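Local coordinates for protein HTH-type transcriptional regulator YgaV (Escherichia coli K12, PDB 3CUO) that regulates the expression of many genes in response to sulfide, acting as both repressor and activator, at residues 55-58 with 59-63; 49-52 with 53-56. All coordinates share one frame; numbering follows the deposited sequence.

Contact 1: residues 55-58 with 59-63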
ATOM      1  N   THR A  55      -3.116  16.121 -12.415  1.00 42.15           N
ATOM      2  CA  THR A  55      -4.228  15.570 -11.664  1.00 42.36           C
ATOM      3  C   THR A  55      -5.036  14.645 -12.507  1.00 41.66           C
ATOM      4  O   THR A  55      -5.340  13.531 -12.112  1.00 42.28           O
ATOM      5  CB  THR A  55      -5.111  16.730 -11.102  1.00 41.96           C
ATOM      6  OG1 THR A  55      -4.259  17.619 -10.403  1.00 43.50           O
ATOM      7  CG2 THR A  55      -6.184  16.190 -10.096  1.00 42.01           C
ATOM      8  N   SER A  56      -5.384  15.087 -13.712  1.00 42.81           N
ATOM      9  CA  SER A  56      -6.193  14.265 -14.602  1.00 43.45           C
ATOM     10  C   SER A  56      -5.481  12.987 -15.029  1.00 42.88           C
ATOM     11  O   SER A  56      -6.123  11.933 -15.192  1.00 41.65           O
ATOM     12  CB  SER A  56      -6.681  15.105 -15.815  1.00 44.26           C
ATOM     13  OG  SER A  56      -7.685  16.029 -15.392  1.00 45.79           O
ATOM     14  N   GLN A  57      -4.152  13.044 -15.165  1.00 42.39           N
ATOM     15  CA  GLN A  57      -3.379  11.824 -15.473  1.00 43.08           C
ATOM     16  C   GLN A  57      -3.387  10.864 -14.333  1.00 41.22           C
ATOM     17  O   GLN A  57      -3.538   9.713 -14.575  1.00 40.87           O
ATOM     18  CB  GLN A  57      -1.887  12.087 -15.833  1.00 43.36           C
ATOM     19  CG  GLN A  57      -1.637  12.171 -17.324  1.00 45.29           C
ATOM     20  CD  GLN A  57      -0.415  12.980 -17.655  1.00 47.44           C
ATOM     21  OE1 GLN A  57      -0.328  13.640 -18.726  1.00 55.51           O
ATOM     22  NE2 GLN A  57       0.527  12.993 -16.727  1.00 46.68           N
ATOM     23  N   HIS A  58      -3.170  11.328 -13.105  1.00 39.75           N
ATOM     24  CA  HIS A  58      -3.283  10.464 -11.922  1.00 39.86           C
ATOM     25  C   HIS A  58      -4.705   9.840 -11.908  1.00 38.27           C
ATOM     26  O   HIS A  58      -4.865   8.649 -11.773  1.00 39.92           O
ATOM     27  CB  HIS A  58      -3.033  11.218 -10.595  1.00 40.15           C
ATOM     28  CG  HIS A  58      -1.575  11.546 -10.307  1.00 41.49           C
ATOM     29  ND1 HIS A  58      -0.661  10.616  -9.855  1.00 45.79           N
ATOM     30  CD2 HIS A  58      -0.916  12.723 -10.324  1.00 41.81           C
ATOM     31  CE1 HIS A  58       0.508  11.195  -9.636  1.00 42.41           C
ATOM     32  NE2 HIS A  58       0.380  12.478  -9.918  1.00 39.74           N
ATOM     33  N   LEU A  59      -5.727  10.649 -12.056  1.00 38.10           N
ATOM     34  CA  LEU A  59      -7.111  10.118 -12.080  1.00 38.92           C
ATOM     35  C   LEU A  59      -7.372   9.017 -13.118  1.00 38.41           C
ATOM     36  O   LEU A  59      -8.019   8.022 -12.794  1.00 39.79           O
ATOM     37  CB  LEU A  59      -8.096  11.252 -12.326  1.00 37.12           C
ATOM     38  CG  LEU A  59      -8.163  12.156 -11.103  1.00 35.83           C
ATOM     39  CD1 LEU A  59      -8.680  13.539 -11.493  1.00 31.44           C
ATOM     40  CD2 LEU A  59      -8.959  11.503  -9.956  1.00 39.48           C
ATOM     41  N   ALA A  60      -6.908   9.234 -14.353  1.00 39.36           N
ATOM     42  CA  ALA A  60      -7.060   8.273 -15.464  1.00 40.85           C
ATOM     43  C   ALA A  60      -6.360   6.997 -15.164  1.00 40.70           C
ATOM     44  O   ALA A  60      -6.916   5.897 -15.325  1.00 39.39           O
ATOM     45  CB  ALA A  60      -6.557   8.880 -16.832  1.00 40.73           C
ATOM     46  N   ARG A  61      -5.152   7.116 -14.602  1.00 40.79           N
ATOM     47  CA  ARG A  61      -4.429   5.933 -14.216  1.00 41.35           C
ATOM     48  C   ARG A  61      -5.098   5.194 -13.048  1.00 39.80           C
ATOM     49  O   ARG A  61      -5.176   3.991 -13.089  1.00 39.88           O
ATOM     50  CB  ARG A  61      -2.940   6.256 -13.883  1.00 42.40           C
ATOM     51  CG  ARG A  61      -2.214   7.130 -14.964  1.00 45.44           C
ATOM     52  CD  ARG A  61      -0.722   7.223 -14.636  1.00 50.05           C
ATOM     53  NE  ARG A  61       0.036   8.377 -15.183  1.00 56.39           N
ATOM     54  CZ  ARG A  61       0.646   9.335 -14.444  1.00 58.58           C
ATOM     55  NH1 ARG A  61       0.572   9.384 -13.110  1.00 54.73           N
ATOM     56  NH2 ARG A  61       1.307  10.313 -15.070  1.00 61.14           N
ATOM     57  N   MET A  62      -5.574   5.888 -12.023  1.00 38.29           N
ATOM     58  CA  MET A  62      -6.256   5.202 -10.933  1.00 39.19           C
ATOM     59  C   MET A  62      -7.569   4.535 -11.383  1.00 37.33           C
ATOM     60  O   MET A  62      -7.939   3.493 -10.878  1.00 36.72           O
ATOM     61  CB  MET A  62      -6.510   6.175  -9.784  1.00 39.30           C
ATOM     62  CG  MET A  62      -5.248   6.484  -8.977  1.00 42.05           C
ATOM     63  SD  MET A  62      -5.497   7.378  -7.417  1.00 45.76           S
ATOM     64  CE  MET A  62      -5.693   8.916  -8.301  1.00 20.66           C
ATOM     65  N   ARG A  63      -8.249   5.130 -12.345  1.00 37.54           N
ATOM     66  CA  ARG A  63      -9.498   4.529 -12.913  1.00 38.36           C
ATOM     67  C   ARG A  63      -9.141   3.236 -13.625  1.00 39.21           C
ATOM     68  O   ARG A  63      -9.779   2.214 -13.437  1.00 38.15           O
ATOM     69  CB  ARG A  63     -10.179   5.508 -13.876  1.00 36.78           C
ATOM     70  CG  ARG A  63     -11.590   5.005 -14.359  1.00 37.71           C
ATOM     71  CD  ARG A  63     -12.210   5.930 -15.333  1.00 39.47           C
ATOM     72  NE  ARG A  63     -11.292   6.295 -16.403  1.00 40.55           N
ATOM     73  CZ  ARG A  63     -11.117   7.521 -16.883  1.00 41.34           C
ATOM     74  NH1 ARG A  63     -11.809   8.549 -16.415  1.00 43.04           N
ATOM     75  NH2 ARG A  63     -10.219   7.716 -17.826  1.00 41.50           N
TER
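Arg-61 runs back along its own helix and sets NH1 over one face of the His-58 ring, 3.6 Å above the plane and toward the rim on the ND1 side. The two flat groups stand steeply, 74° apart, so a single nitrogen and not the guanidinium face meets the imidazole. With CG beside the backbone N (chi1 -49°) and the chain extended as far as NE, the guanidinium swings back over the preceding turn. There Gln-57 CB lies 3.7 Å over one of its faces.

On the buried side, Thr-55 CG2 and Leu-59 CD1 lie side by side at 3.9 Å, and the bent end of Met-62 puts CE 4.2 Å from His-58 CB. These are i to i+3 and i to i+4 contacts within helix 52-64, the second helix of the predicted helix-turn-helix motif of this arsR-type regulator. Regular i to i+4 backbone bonds hold the residues one turn apart.

Further out, Arg-26 NE hydrogen-bonds His-58 ND1, and His-23 meets the ring edge-to-face. Leu-59 and Met-62 pack on Ile-29 of helix 24-33 and Ile-68 of strand 68-72, while Leu-59 and Thr-55 also touch Leu-44 of helix 41-48.

Contact 2: residues 49-52 with 53-56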
ATOM      1  N   GLY A  49      -2.279  20.447  -5.095  1.00 49.28           N
ATOM      2  CA  GLY A  49      -1.265  21.418  -5.507  1.00 49.28           C
ATOM      3  C   GLY A  49      -0.643  21.088  -6.870  1.00 48.63           C
ATOM      4  O   GLY A  49       0.290  21.746  -7.308  1.00 47.87           O
ATOM      5  N   LEU A  50      -1.143  20.067  -7.548  1.00 48.55           N
ATOM      6  CA  LEU A  50      -0.654  19.713  -8.881  1.00 47.91           C
ATOM      7  C   LEU A  50      -1.337  20.464  -9.968  1.00 47.38           C
ATOM      8  O   LEU A  50      -2.407  21.045  -9.751  1.00 47.00           O
ATOM      9  CB  LEU A  50      -0.869  18.238  -9.155  1.00 48.40           C
ATOM     10  CG  LEU A  50      -0.108  17.274  -8.255  1.00 50.88           C
ATOM     11  CD1 LEU A  50      -0.539  15.887  -8.635  1.00 46.71           C
ATOM     12  CD2 LEU A  50       1.439  17.516  -8.374  1.00 52.29           C
ATOM     13  N   SER A  51      -0.753  20.367 -11.170  1.00 46.48           N
ATOM     14  CA  SER A  51      -1.272  21.002 -12.371  1.00 45.74           C
ATOM     15  C   SER A  51      -2.569  20.272 -12.724  1.00 45.38           C
ATOM     16  O   SER A  51      -2.782  19.123 -12.272  1.00 42.38           O
ATOM     17  CB  SER A  51      -0.260  20.896 -13.535  1.00 45.54           C
ATOM     18  OG  SER A  51      -0.034  19.562 -13.976  1.00 44.96           O
ATOM     19  N   ALA A  52      -3.407  20.898 -13.521  1.00 44.15           N
ATOM     20  CA  ALA A  52      -4.675  20.314 -13.882  1.00 44.82           C
ATOM     21  C   ALA A  52      -4.422  19.069 -14.662  1.00 44.78           C
ATOM     22  O   ALA A  52      -5.081  18.061 -14.472  1.00 43.20           O
ATOM     23  CB  ALA A  52      -5.554  21.317 -14.721  1.00 46.82           C
ATOM     24  N   SER A  53      -3.453  19.145 -15.562  1.00 44.21           N
ATOM     25  CA  SER A  53      -3.139  18.010 -16.396  1.00 44.02           C
ATOM     26  C   SER A  53      -2.598  16.824 -15.584  1.00 42.38           C
ATOM     27  O   SER A  53      -3.036  15.700 -15.799  1.00 41.51           O
ATOM     28  CB  SER A  53      -2.235  18.440 -17.573  1.00 44.81           C
ATOM     29  OG  SER A  53      -0.985  18.996 -17.107  1.00 47.18           O
ATOM     30  N   ALA A  54      -1.707  17.075 -14.622  1.00 42.08           N
ATOM     31  CA  ALA A  54      -1.096  16.063 -13.785  1.00 41.67           C
ATOM     32  C   ALA A  54      -2.161  15.368 -12.937  1.00 42.24           C
ATOM     33  O   ALA A  54      -2.138  14.166 -12.806  1.00 42.09           O
ATOM     34  CB  ALA A  54       0.063  16.671 -12.868  1.00 42.29           C
ATOM     35  N   THR A  55      -3.116  16.121 -12.415  1.00 42.15           N
ATOM     36  CA  THR A  55      -4.228  15.570 -11.664  1.00 42.36           C
ATOM     37  C   THR A  55      -5.036  14.645 -12.507  1.00 41.66           C
ATOM     38  O   THR A  55      -5.340  13.531 -12.112  1.00 42.28           O
ATOM     39  CB  THR A  55      -5.111  16.730 -11.102  1.00 41.96           C
ATOM     40  OG1 THR A  55      -4.259  17.619 -10.403  1.00 43.50           O
ATOM     41  CG2 THR A  55      -6.184  16.190 -10.096  1.00 42.01           C
ATOM     42  N   SER A  56      -5.384  15.087 -13.712  1.00 42.81           N
ATOM     43  CA  SER A  56      -6.193  14.265 -14.602  1.00 43.45           C
ATOM     44  C   SER A  56      -5.481  12.987 -15.029  1.00 42.88           C
ATOM     45  O   SER A  56      -6.123  11.933 -15.192  1.00 41.65           O
ATOM     46  CB  SER A  56      -6.681  15.105 -15.815  1.00 44.26           C
ATOM     47  OG  SER A  56      -7.685  16.029 -15.392  1.00 45.79           O
TER
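The Ser-51 carbonyl takes two donors from Thr-55, one on each face of its plane. Thr-55 N approaches Ser-51 O from one face at 3.0 Å. Thr-55 OG1 comes to Ser-51 O from the opposite face at 2.8 Å. The hydroxyl can do this because it lies beside its own backbone N (chi1 -52°), on the side facing the preceding turn. One carbonyl oxygen is thus gripped by main chain and side chain of the same residue.

Ser-51 is also the N-cap of the helix. Its OG, tucked between its own N and carbonyl carbon (chi1 66°), accepts from Ala-54 N at 3.1 Å and so satisfies an amide of the first turn, which has no earlier helical carbonyl to bind. One residue on, Ala-52 O receives Ser-56 N at 3.1 Å and continues the helical pattern; a possible further bond from Ser-56 OG would be weak.

Just ahead of the cap, Leu-50 turns inward, its CB 4.1 Å from Ala-54 CB and 3.7 Å from Thr-55 OG1. Thr-55 OG1 also hydrogen-bonds Thr-45 OG1, and the Thr-55 side chain touches Thr-48. A valine in place of Thr-55 would lose the hydroxyl, probably leaving Ser-51 O without its second donor and Thr-45 OG1 without this partner.

Through Thr-55 the first turn of helix 52-64 leans on helix 41-48, where the turn of the predicted helix-turn-helix motif leads into the motif's second helix.

From the N terminus, contact 2 comes first: it finishes the turn that leaves helix 41-48 and starts helix 52-64. Contact 1 carries the same helix on toward its C-terminal end and closes no loop. The two neither nest nor cross; they overlap in sequence at Thr-55 and Ser-56, their centres about 9 Å apart. A direct touch also joins them, with His-58 CD2 packed 3.6 Å from Leu-50 CD1. Contact 2 ties the helix start to helix 41-48, and the side chains of contact 1 reach helix 24-33, helix 41-48 and strand 68-72. Both belong to helix 52-64, probably the recognition helix of the arsR-type DNA-binding domain.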